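Local coordinates for uncharacterized protein (Bacteroides ovatus CL02T12C04, PDB 6PTM) that probably hydrolyses carrageenan as an exo-acting carrageenase of glycoside hydrolase family 42, releasing sugar units from the ends of the chains, at residues Arg55-Lys60 with Ser130-Leu135; Lys86-Asn91 with Asp118-Glu123; Asn492-Thr497 with Asn763-Leu768. All coordinates share one frame; numbering follows the deposited sequence.

How the interactions relate
Interactions 1 and 2 both belong to the helical region at the N-terminal end of the chain and share helix 109-139, their centres about 23 Å apart. Interaction 1 joins that helix to helix 44-63, and interaction 2 joins it to helix 69-90, which follows helix 44-63 in the chain; interaction 2 opens and closes within the span of interaction 1. Interaction 3 follows both. It ties helix 486-498 of the probable (beta/alpha)8 barrel to strand 765-772 of the C-terminal antiparallel sheet, its centre about 25 Å from that of interaction 1 and about 30 Å from that of interaction 2. Two contacts bind helices into a bundle, and the third joins parts distant in sequence.

Interaction 1 (Arg55-Lys60 with Ser130-Leu135)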
# COMPACT_ATOMS: atom_id res chain seq x y z
N ARG A 55 12.05 6.24 33.17
CA ARG A 55 10.75 6.40 33.89
C ARG A 55 10.80 7.63 34.81
O ARG A 55 9.81 8.38 34.85
CB ARG A 55 10.37 5.17 34.71
CG ARG A 55 9.01 5.29 35.39
CD ARG A 55 8.69 4.10 36.27
NE ARG A 55 8.42 2.95 35.40
CZ ARG A 55 9.23 1.92 35.18
NH1 ARG A 55 10.37 1.81 35.85
NH2 ARG A 55 8.88 0.96 34.34
N LYS A 56 11.90 7.85 35.54
CA LYS A 56 12.00 9.05 36.41
C LYS A 56 12.16 10.31 35.54
O LYS A 56 11.60 11.34 35.90
CB LYS A 56 13.18 8.93 37.38
CG LYS A 56 13.25 7.59 38.10
CD LYS A 56 13.58 7.72 39.55
CE LYS A 56 14.89 8.44 39.79
NZ LYS A 56 16.00 7.47 39.92
N LEU A 57 12.90 10.25 34.44
CA LEU A 57 13.13 11.45 33.59
C LEU A 57 11.80 11.87 32.98
O LEU A 57 11.51 13.08 32.93
CB LEU A 57 14.16 11.13 32.50
CG LEU A 57 14.63 12.34 31.70
CD1 LEU A 57 15.40 13.31 32.59
CD2 LEU A 57 15.50 11.89 30.53
N ILE A 58 10.97 10.90 32.60
CA ILE A 58 9.61 11.19 32.09
C ILE A 58 8.81 11.95 33.16
O ILE A 58 8.17 12.96 32.81
CB ILE A 58 8.90 9.91 31.62
CG1 ILE A 58 9.50 9.45 30.28
CG2 ILE A 58 7.39 10.12 31.56
CD1 ILE A 58 9.11 8.05 29.90
N ALA A 59 8.82 11.48 34.41
CA ALA A 59 8.02 12.13 35.49
C ALA A 59 8.52 13.57 35.63
O ALA A 59 7.66 14.46 35.66
CB ALA A 59 8.10 11.35 36.78
N LYS A 60 9.84 13.79 35.63
CA LYS A 60 10.45 15.14 35.74
C LYS A 60 10.04 16.00 34.53
O LYS A 60 9.51 17.10 34.77
CB LYS A 60 11.96 15.02 35.89
CG LYS A 60 12.65 16.29 36.39
CD LYS A 60 14.14 16.10 36.60
CE LYS A 60 14.80 17.32 37.21
NZ LYS A 60 16.25 17.34 36.93
N SER A 130 18.86 6.46 23.75
CA SER A 130 18.34 7.46 22.78
C SER A 130 17.25 8.32 23.44
O SER A 130 17.23 9.56 23.23
CB SER A 130 17.85 6.80 21.49
OG SER A 130 18.94 6.15 20.83
N SER A 131 16.30 7.69 24.12
CA SER A 131 15.15 8.37 24.77
C SER A 131 15.69 9.32 25.84
O SER A 131 15.29 10.48 25.79
CB SER A 131 14.17 7.39 25.35
OG SER A 131 13.69 6.51 24.33
N ILE A 132 16.57 8.84 26.72
CA ILE A 132 17.15 9.69 27.81
C ILE A 132 17.89 10.88 27.18
O ILE A 132 17.61 12.01 27.60
CB ILE A 132 18.02 8.86 28.76
CG1 ILE A 132 17.18 7.83 29.53
CG2 ILE A 132 18.81 9.78 29.69
CD1 ILE A 132 17.99 6.72 30.16
N SER A 133 18.75 10.67 26.19
CA SER A 133 19.50 11.76 25.51
C SER A 133 18.54 12.77 24.90
O SER A 133 18.76 13.99 25.05
CB SER A 133 20.37 11.22 24.47
OG SER A 133 21.34 10.46 25.12
N GLU A 134 17.54 12.28 24.19
CA GLU A 134 16.61 13.19 23.50
C GLU A 134 15.87 14.02 24.55
O GLU A 134 15.85 15.27 24.43
CB GLU A 134 15.60 12.48 22.61
CG GLU A 134 14.69 13.48 21.89
CD GLU A 134 13.79 12.93 20.81
OE1 GLU A 134 13.87 11.73 20.56
OE2 GLU A 134 12.95 13.70 20.26
N LEU A 135 15.23 13.38 25.53
CA LEU A 135 14.40 14.13 26.51
C LEU A 135 15.26 15.13 27.32
O LEU A 135 14.75 16.24 27.58
CB LEU A 135 13.69 13.12 27.41
CG LEU A 135 12.58 13.68 28.29
CD1 LEU A 135 11.59 14.53 27.51
CD2 LEU A 135 11.87 12.55 29.03
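The near-parallel pair of helices in the N-terminal bundle meets where L57 pushes between I132 and L135. The two short segments cross at 24°, with their axes 10.4 Å apart at closest approach, a spacing set by branched aliphatic side chains. L57 acts as the knob of a knobs-into-holes arrangement: besides I132 and L135 it touches E136 and M139, the other two residues of the hole. The trans first torsion of L57 (chi1 -171°) sends its branch across the gap. Its CD2 lies 3.6 Å from I132 O, over the backbone of the facing helix, and 4.0 Å from I132 CG2. L57 CD2 also rests 3.8 Å from L135 CB, while L135 CD2 comes back to within 3.8 Å of L57 CG, so the two leucines overlap side by side, each pointing at the other's helix. L135 CD2 also meets I58 CG1 at 4.1 Å, with I58 lying across it. Leucine and isoleucine suit this seam because their branched side chains fill it without a polar atom to satisfy. Helix 69-90 runs antiparallel to both helices and touches I58 and L135 through E71, while S131 leans on its A74.

Interaction 2 (Lys86-Asn91 with Asp118-Glu123)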
# COMPACT_ATOMS: atom_id res chain seq x y z
N LYS A 86 12.49 -12.37 28.80
CA LYS A 86 12.44 -13.34 29.93
C LYS A 86 11.78 -14.63 29.43
O LYS A 86 12.32 -15.70 29.68
CB LYS A 86 11.67 -12.75 31.13
CG LYS A 86 11.79 -13.54 32.43
CD LYS A 86 13.22 -13.99 32.70
CE LYS A 86 13.65 -13.91 34.14
NZ LYS A 86 15.03 -13.38 34.21
N TRP A 87 10.67 -14.54 28.71
CA TRP A 87 10.09 -15.72 28.03
C TRP A 87 11.16 -16.35 27.14
O TRP A 87 11.38 -17.57 27.26
CB TRP A 87 8.84 -15.39 27.24
CG TRP A 87 8.11 -16.63 26.85
CD1 TRP A 87 7.18 -17.29 27.60
CD2 TRP A 87 8.32 -17.42 25.66
NE1 TRP A 87 6.76 -18.41 26.93
CE2 TRP A 87 7.44 -18.52 25.74
CE3 TRP A 87 9.14 -17.29 24.54
CZ2 TRP A 87 7.36 -19.48 24.74
CZ3 TRP A 87 9.04 -18.22 23.53
CH2 TRP A 87 8.17 -19.31 23.64
N ASP A 88 11.87 -15.57 26.34
CA ASP A 88 12.84 -16.15 25.39
C ASP A 88 13.92 -16.91 26.19
O ASP A 88 14.32 -18.01 25.79
CB ASP A 88 13.40 -15.11 24.41
CG ASP A 88 12.36 -14.48 23.48
OD1 ASP A 88 11.41 -15.20 23.12
OD2 ASP A 88 12.51 -13.27 23.12
N GLU A 89 14.41 -16.31 27.26
CA GLU A 89 15.50 -16.89 28.10
C GLU A 89 15.02 -18.23 28.65
O GLU A 89 15.83 -19.13 28.73
CB GLU A 89 15.85 -15.89 29.20
CG GLU A 89 16.98 -16.32 30.11
CD GLU A 89 16.98 -15.52 31.40
OE1 GLU A 89 16.67 -14.31 31.38
OE2 GLU A 89 17.24 -16.12 32.45
N ASN A 90 13.73 -18.37 28.99
CA ASN A 90 13.16 -19.58 29.65
C ASN A 90 12.66 -20.60 28.62
O ASN A 90 12.27 -21.69 29.05
CB ASN A 90 12.03 -19.25 30.60
CG ASN A 90 12.52 -18.54 31.84
OD1 ASN A 90 13.66 -18.72 32.25
ND2 ASN A 90 11.68 -17.71 32.42
N ASN A 91 12.66 -20.28 27.33
CA ASN A 91 12.05 -21.16 26.30
C ASN A 91 13.00 -21.24 25.11
O ASN A 91 12.50 -21.07 23.97
CB ASN A 91 10.64 -20.66 25.96
CG ASN A 91 9.69 -20.79 27.13
OD1 ASN A 91 9.05 -21.83 27.29
ND2 ASN A 91 9.59 -19.77 27.96
N ASP A 118 19.45 -11.49 25.15
CA ASP A 118 20.37 -10.34 25.37
C ASP A 118 20.34 -9.38 24.17
O ASP A 118 20.70 -8.22 24.38
CB ASP A 118 21.78 -10.79 25.71
CG ASP A 118 21.87 -11.22 27.17
OD1 ASP A 118 20.92 -10.96 27.97
OD2 ASP A 118 22.88 -11.82 27.48
N PHE A 119 20.01 -9.84 22.97
CA PHE A 119 19.87 -8.94 21.80
C PHE A 119 18.70 -8.00 22.09
O PHE A 119 18.84 -6.74 22.03
CB PHE A 119 19.70 -9.74 20.50
CG PHE A 119 19.18 -8.88 19.38
CD1 PHE A 119 20.02 -7.96 18.76
CD2 PHE A 119 17.83 -8.89 19.02
CE1 PHE A 119 19.54 -7.12 17.76
CE2 PHE A 119 17.35 -8.06 18.03
CZ PHE A 119 18.20 -7.17 17.41
N GLU A 120 17.59 -8.57 22.54
CA GLU A 120 16.39 -7.79 22.90
C GLU A 120 16.73 -6.84 24.04
O GLU A 120 16.30 -5.67 23.94
CB GLU A 120 15.22 -8.71 23.22
CG GLU A 120 14.75 -9.43 21.98
CD GLU A 120 13.75 -10.52 22.30
OE1 GLU A 120 14.08 -11.35 23.18
OE2 GLU A 120 12.64 -10.53 21.67
N ARG A 121 17.48 -7.27 25.05
CA ARG A 121 17.82 -6.37 26.17
C ARG A 121 18.77 -5.27 25.66
O ARG A 121 18.63 -4.11 26.10
CB ARG A 121 18.37 -7.19 27.34
CG ARG A 121 17.31 -8.01 28.04
CD ARG A 121 17.94 -9.20 28.77
NE ARG A 121 16.94 -10.05 29.39
CZ ARG A 121 17.08 -11.35 29.61
NH1 ARG A 121 18.18 -11.97 29.25
NH2 ARG A 121 16.09 -12.03 30.14
N GLN A 122 19.68 -5.60 24.75
CA GLN A 122 20.64 -4.61 24.23
C GLN A 122 19.87 -3.58 23.39
O GLN A 122 20.22 -2.37 23.47
CB GLN A 122 21.78 -5.27 23.46
CG GLN A 122 22.84 -4.27 23.03
CD GLN A 122 23.50 -3.57 24.20
OE1 GLN A 122 23.75 -4.15 25.26
NE2 GLN A 122 23.82 -2.31 24.01
N GLU A 123 18.88 -4.04 22.60
CA GLU A 123 18.02 -3.12 21.82
C GLU A 123 17.29 -2.20 22.80
O GLU A 123 17.21 -1.02 22.52
CB GLU A 123 17.05 -3.91 20.94
CG GLU A 123 17.77 -4.59 19.81
CD GLU A 123 18.32 -3.63 18.79
OE1 GLU A 123 17.51 -2.95 18.11
OE2 GLU A 123 19.57 -3.57 18.66
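A salt-bridge network and a pair of acids join two antiparallel helices, with R121 reaching E89 and E120 facing D88. R121 NH2 donates to E89 OE1 over 2.7 Å, with an angle of 149° at the hydrogen, and the carboxylate stands at 73° to the guanidinium plane. The arginine chain is extended from CG to NE, which carries its charged end across to the other helix. R121 NH1 turns back to its own helix and meets D118 OD1 at 3.2 Å, in the guanidinium plane, so that two acids fix how the group is rotated. Arginine suits position 121 because its two terminal nitrogens serve an acid on each helix. K86, one helical turn before E89, adds a weak bond from NZ to E89 OE1 at 3.4 Å, but it also has a salt bridge to E44, on helix 44-63. Lysine and arginine are thus gathered round one carboxylate oxygen. In this N-terminal helical bundle, helices 69-90 and 109-139 run antiparallel at 162°, their segment axes 10.2 Å apart. In a second group beside the network, the buried acids D88 and E120 meet, with D88 OD2 within 2.5 Å of E120 OE1 and the two carboxyl groups nearly coplanar. Oxygens this close suggest that one acid holds a proton. R511 bridges to both acids through its NH2, a positive charge that would ease their closeness, and N95 donates to D88 OD1.

Interaction 3 (Asn492-Thr497 with Asn763-Leu768); sequences NYWLAT and NDVQLL
This is a buried helix-to-sheet contact between the probable barrel and the C-terminal antiparallel sheet, in which the indole of W494 lies against V765 and L767 of a beta strand. Methyl CG1 of V765 sits over one face of the indole, 3.5 Å from the centroid of the five-membered ring and only 8° off its normal, a clear CH-pi contact. The valine is held with CG1 anti to its backbone N (chi1 176°), and CG2 leans instead toward the root of the tryptophan, 4.1 Å from W494 CB. L767 approaches differently: its CD2 lies at the edge of the six-membered ring, 3.9 Å from W494 CZ2, with L767 set roughly perpendicular to the indole side chain. Valine and leucine two residues apart both turn to the helix because side chains alternate along a strand, whereas Q766 between them points away from it, and its side chain touches I758 and L760 of strand 757-760. Helix 486-498 links the parallel neighbours 466-471 and 503-506 in a beta-alpha-beta crossover of the (beta/alpha)8 barrel expected of this glycoside hydrolase family. Strand 765-772 lies in the C-terminal antiparallel sheet between strands 718-725 and 742-747. A flat, wide tryptophan can span two strand residues and still spend its N-H, since NE1 donates to N722 OD1 on the adjacent strand 718-725. L547 of helix 534-549 also packs on the indole. Just before the strand begins, one water bridges helix and loop, accepting from N492 ND2 at 3.0 Å and donating to N763 OD1 at 2.9 Å. N763 has a positive phi of 77°, a conformation asparagine tolerates well, and its backbone is hydrogen-bonded to N725. N492 OD1 is taken by S427 OG, so both ends of that amide have partners.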
# COMPACT_ATOMS: atom_id res chain seq x y z
N ASN A 492 10.56 4.09 5.74
CA ASN A 492 9.52 3.37 4.97
C ASN A 492 8.15 3.90 5.34
O ASN A 492 7.35 4.11 4.41
CB ASN A 492 9.64 1.87 5.21
CG ASN A 492 9.86 1.12 3.92
OD1 ASN A 492 8.96 0.43 3.44
ND2 ASN A 492 11.05 1.29 3.35
N TYR A 493 7.84 4.07 6.61
CA TYR A 493 6.49 4.52 7.01
C TYR A 493 6.36 5.98 6.57
O TYR A 493 5.29 6.41 6.16
CB TYR A 493 6.22 4.30 8.50
CG TYR A 493 5.76 2.90 8.80
CD1 TYR A 493 6.68 1.88 8.92
CD2 TYR A 493 4.42 2.58 8.89
CE1 TYR A 493 6.28 0.57 9.13
CE2 TYR A 493 4.01 1.28 9.13
CZ TYR A 493 4.94 0.26 9.23
OH TYR A 493 4.57 -1.03 9.45
N TRP A 494 7.45 6.72 6.66
CA TRP A 494 7.43 8.15 6.29
C TRP A 494 7.14 8.25 4.78
O TRP A 494 6.24 9.01 4.34
CB TRP A 494 8.75 8.82 6.69
CG TRP A 494 8.72 10.30 6.48
CD1 TRP A 494 8.90 10.96 5.31
CD2 TRP A 494 8.47 11.29 7.48
NE1 TRP A 494 8.78 12.30 5.51
CE2 TRP A 494 8.52 12.54 6.83
CE3 TRP A 494 8.22 11.25 8.85
CZ2 TRP A 494 8.30 13.73 7.51
CZ3 TRP A 494 8.00 12.42 9.53
CH2 TRP A 494 8.04 13.65 8.86
N LEU A 495 7.92 7.52 3.98
CA LEU A 495 7.81 7.57 2.51
C LEU A 495 6.40 7.13 2.08
O LEU A 495 5.74 7.84 1.30
CB LEU A 495 8.93 6.72 1.91
CG LEU A 495 8.96 6.60 0.40
CD1 LEU A 495 9.24 7.94 -0.25
CD2 LEU A 495 9.95 5.52 -0.02
N ALA A 496 5.91 6.00 2.61
CA ALA A 496 4.58 5.47 2.27
C ALA A 496 3.52 6.54 2.59
O ALA A 496 2.58 6.75 1.77
CB ALA A 496 4.31 4.18 3.00
N THR A 497 3.70 7.25 3.70
CA THR A 497 2.74 8.29 4.13
C THR A 497 2.80 9.48 3.17
O THR A 497 1.73 9.99 2.79
CB THR A 497 2.94 8.69 5.60
OG1 THR A 497 2.85 7.50 6.37
CG2 THR A 497 1.88 9.69 5.98
N ASN A 763 17.82 5.31 3.62
CA ASN A 763 16.60 5.34 4.46
C ASN A 763 16.46 6.64 5.25
O ASN A 763 15.38 6.80 5.85
CB ASN A 763 16.50 4.16 5.45
CG ASN A 763 16.56 2.83 4.75
OD1 ASN A 763 15.82 2.60 3.81
ND2 ASN A 763 17.51 1.98 5.15
N ASP A 764 17.42 7.57 5.17
CA ASP A 764 17.35 8.85 5.95
C ASP A 764 16.18 9.70 5.42
O ASP A 764 15.91 9.72 4.19
CB ASP A 764 18.63 9.69 5.88
CG ASP A 764 19.69 9.36 6.93
OD1 ASP A 764 19.46 8.47 7.78
OD2 ASP A 764 20.73 10.07 6.94
N VAL A 765 15.56 10.43 6.32
CA VAL A 765 14.45 11.37 6.05
C VAL A 765 14.95 12.74 6.45
O VAL A 765 15.37 12.89 7.62
CB VAL A 765 13.19 10.99 6.84
CG1 VAL A 765 12.08 12.01 6.63
CG2 VAL A 765 12.72 9.61 6.47
N GLN A 766 14.85 13.70 5.56
CA GLN A 766 15.06 15.11 5.93
C GLN A 766 13.74 15.87 5.76
O GLN A 766 13.04 15.67 4.74
CB GLN A 766 16.17 15.72 5.09
CG GLN A 766 17.54 15.20 5.48
CD GLN A 766 18.04 15.74 6.78
OE1 GLN A 766 17.72 16.85 7.18
NE2 GLN A 766 18.91 14.98 7.41
N LEU A 767 13.39 16.68 6.76
CA LEU A 767 12.24 17.61 6.62
C LEU A 767 12.73 18.98 7.08
O LEU A 767 13.00 19.16 8.26
CB LEU A 767 11.05 17.12 7.43
CG LEU A 767 9.75 17.90 7.23
CD1 LEU A 767 9.14 17.63 5.88
CD2 LEU A 767 8.77 17.55 8.34
N LEU A 768 12.86 19.88 6.12
CA LEU A 768 13.60 21.13 6.25
C LEU A 768 12.67 22.30 5.93
O LEU A 768 11.84 22.22 4.99
CB LEU A 768 14.75 21.12 5.25
CG LEU A 768 15.73 19.96 5.36
CD1 LEU A 768 16.67 19.98 4.15
CD2 LEU A 768 16.52 20.03 6.65
O HOH W 1 13.09 3.04 4.67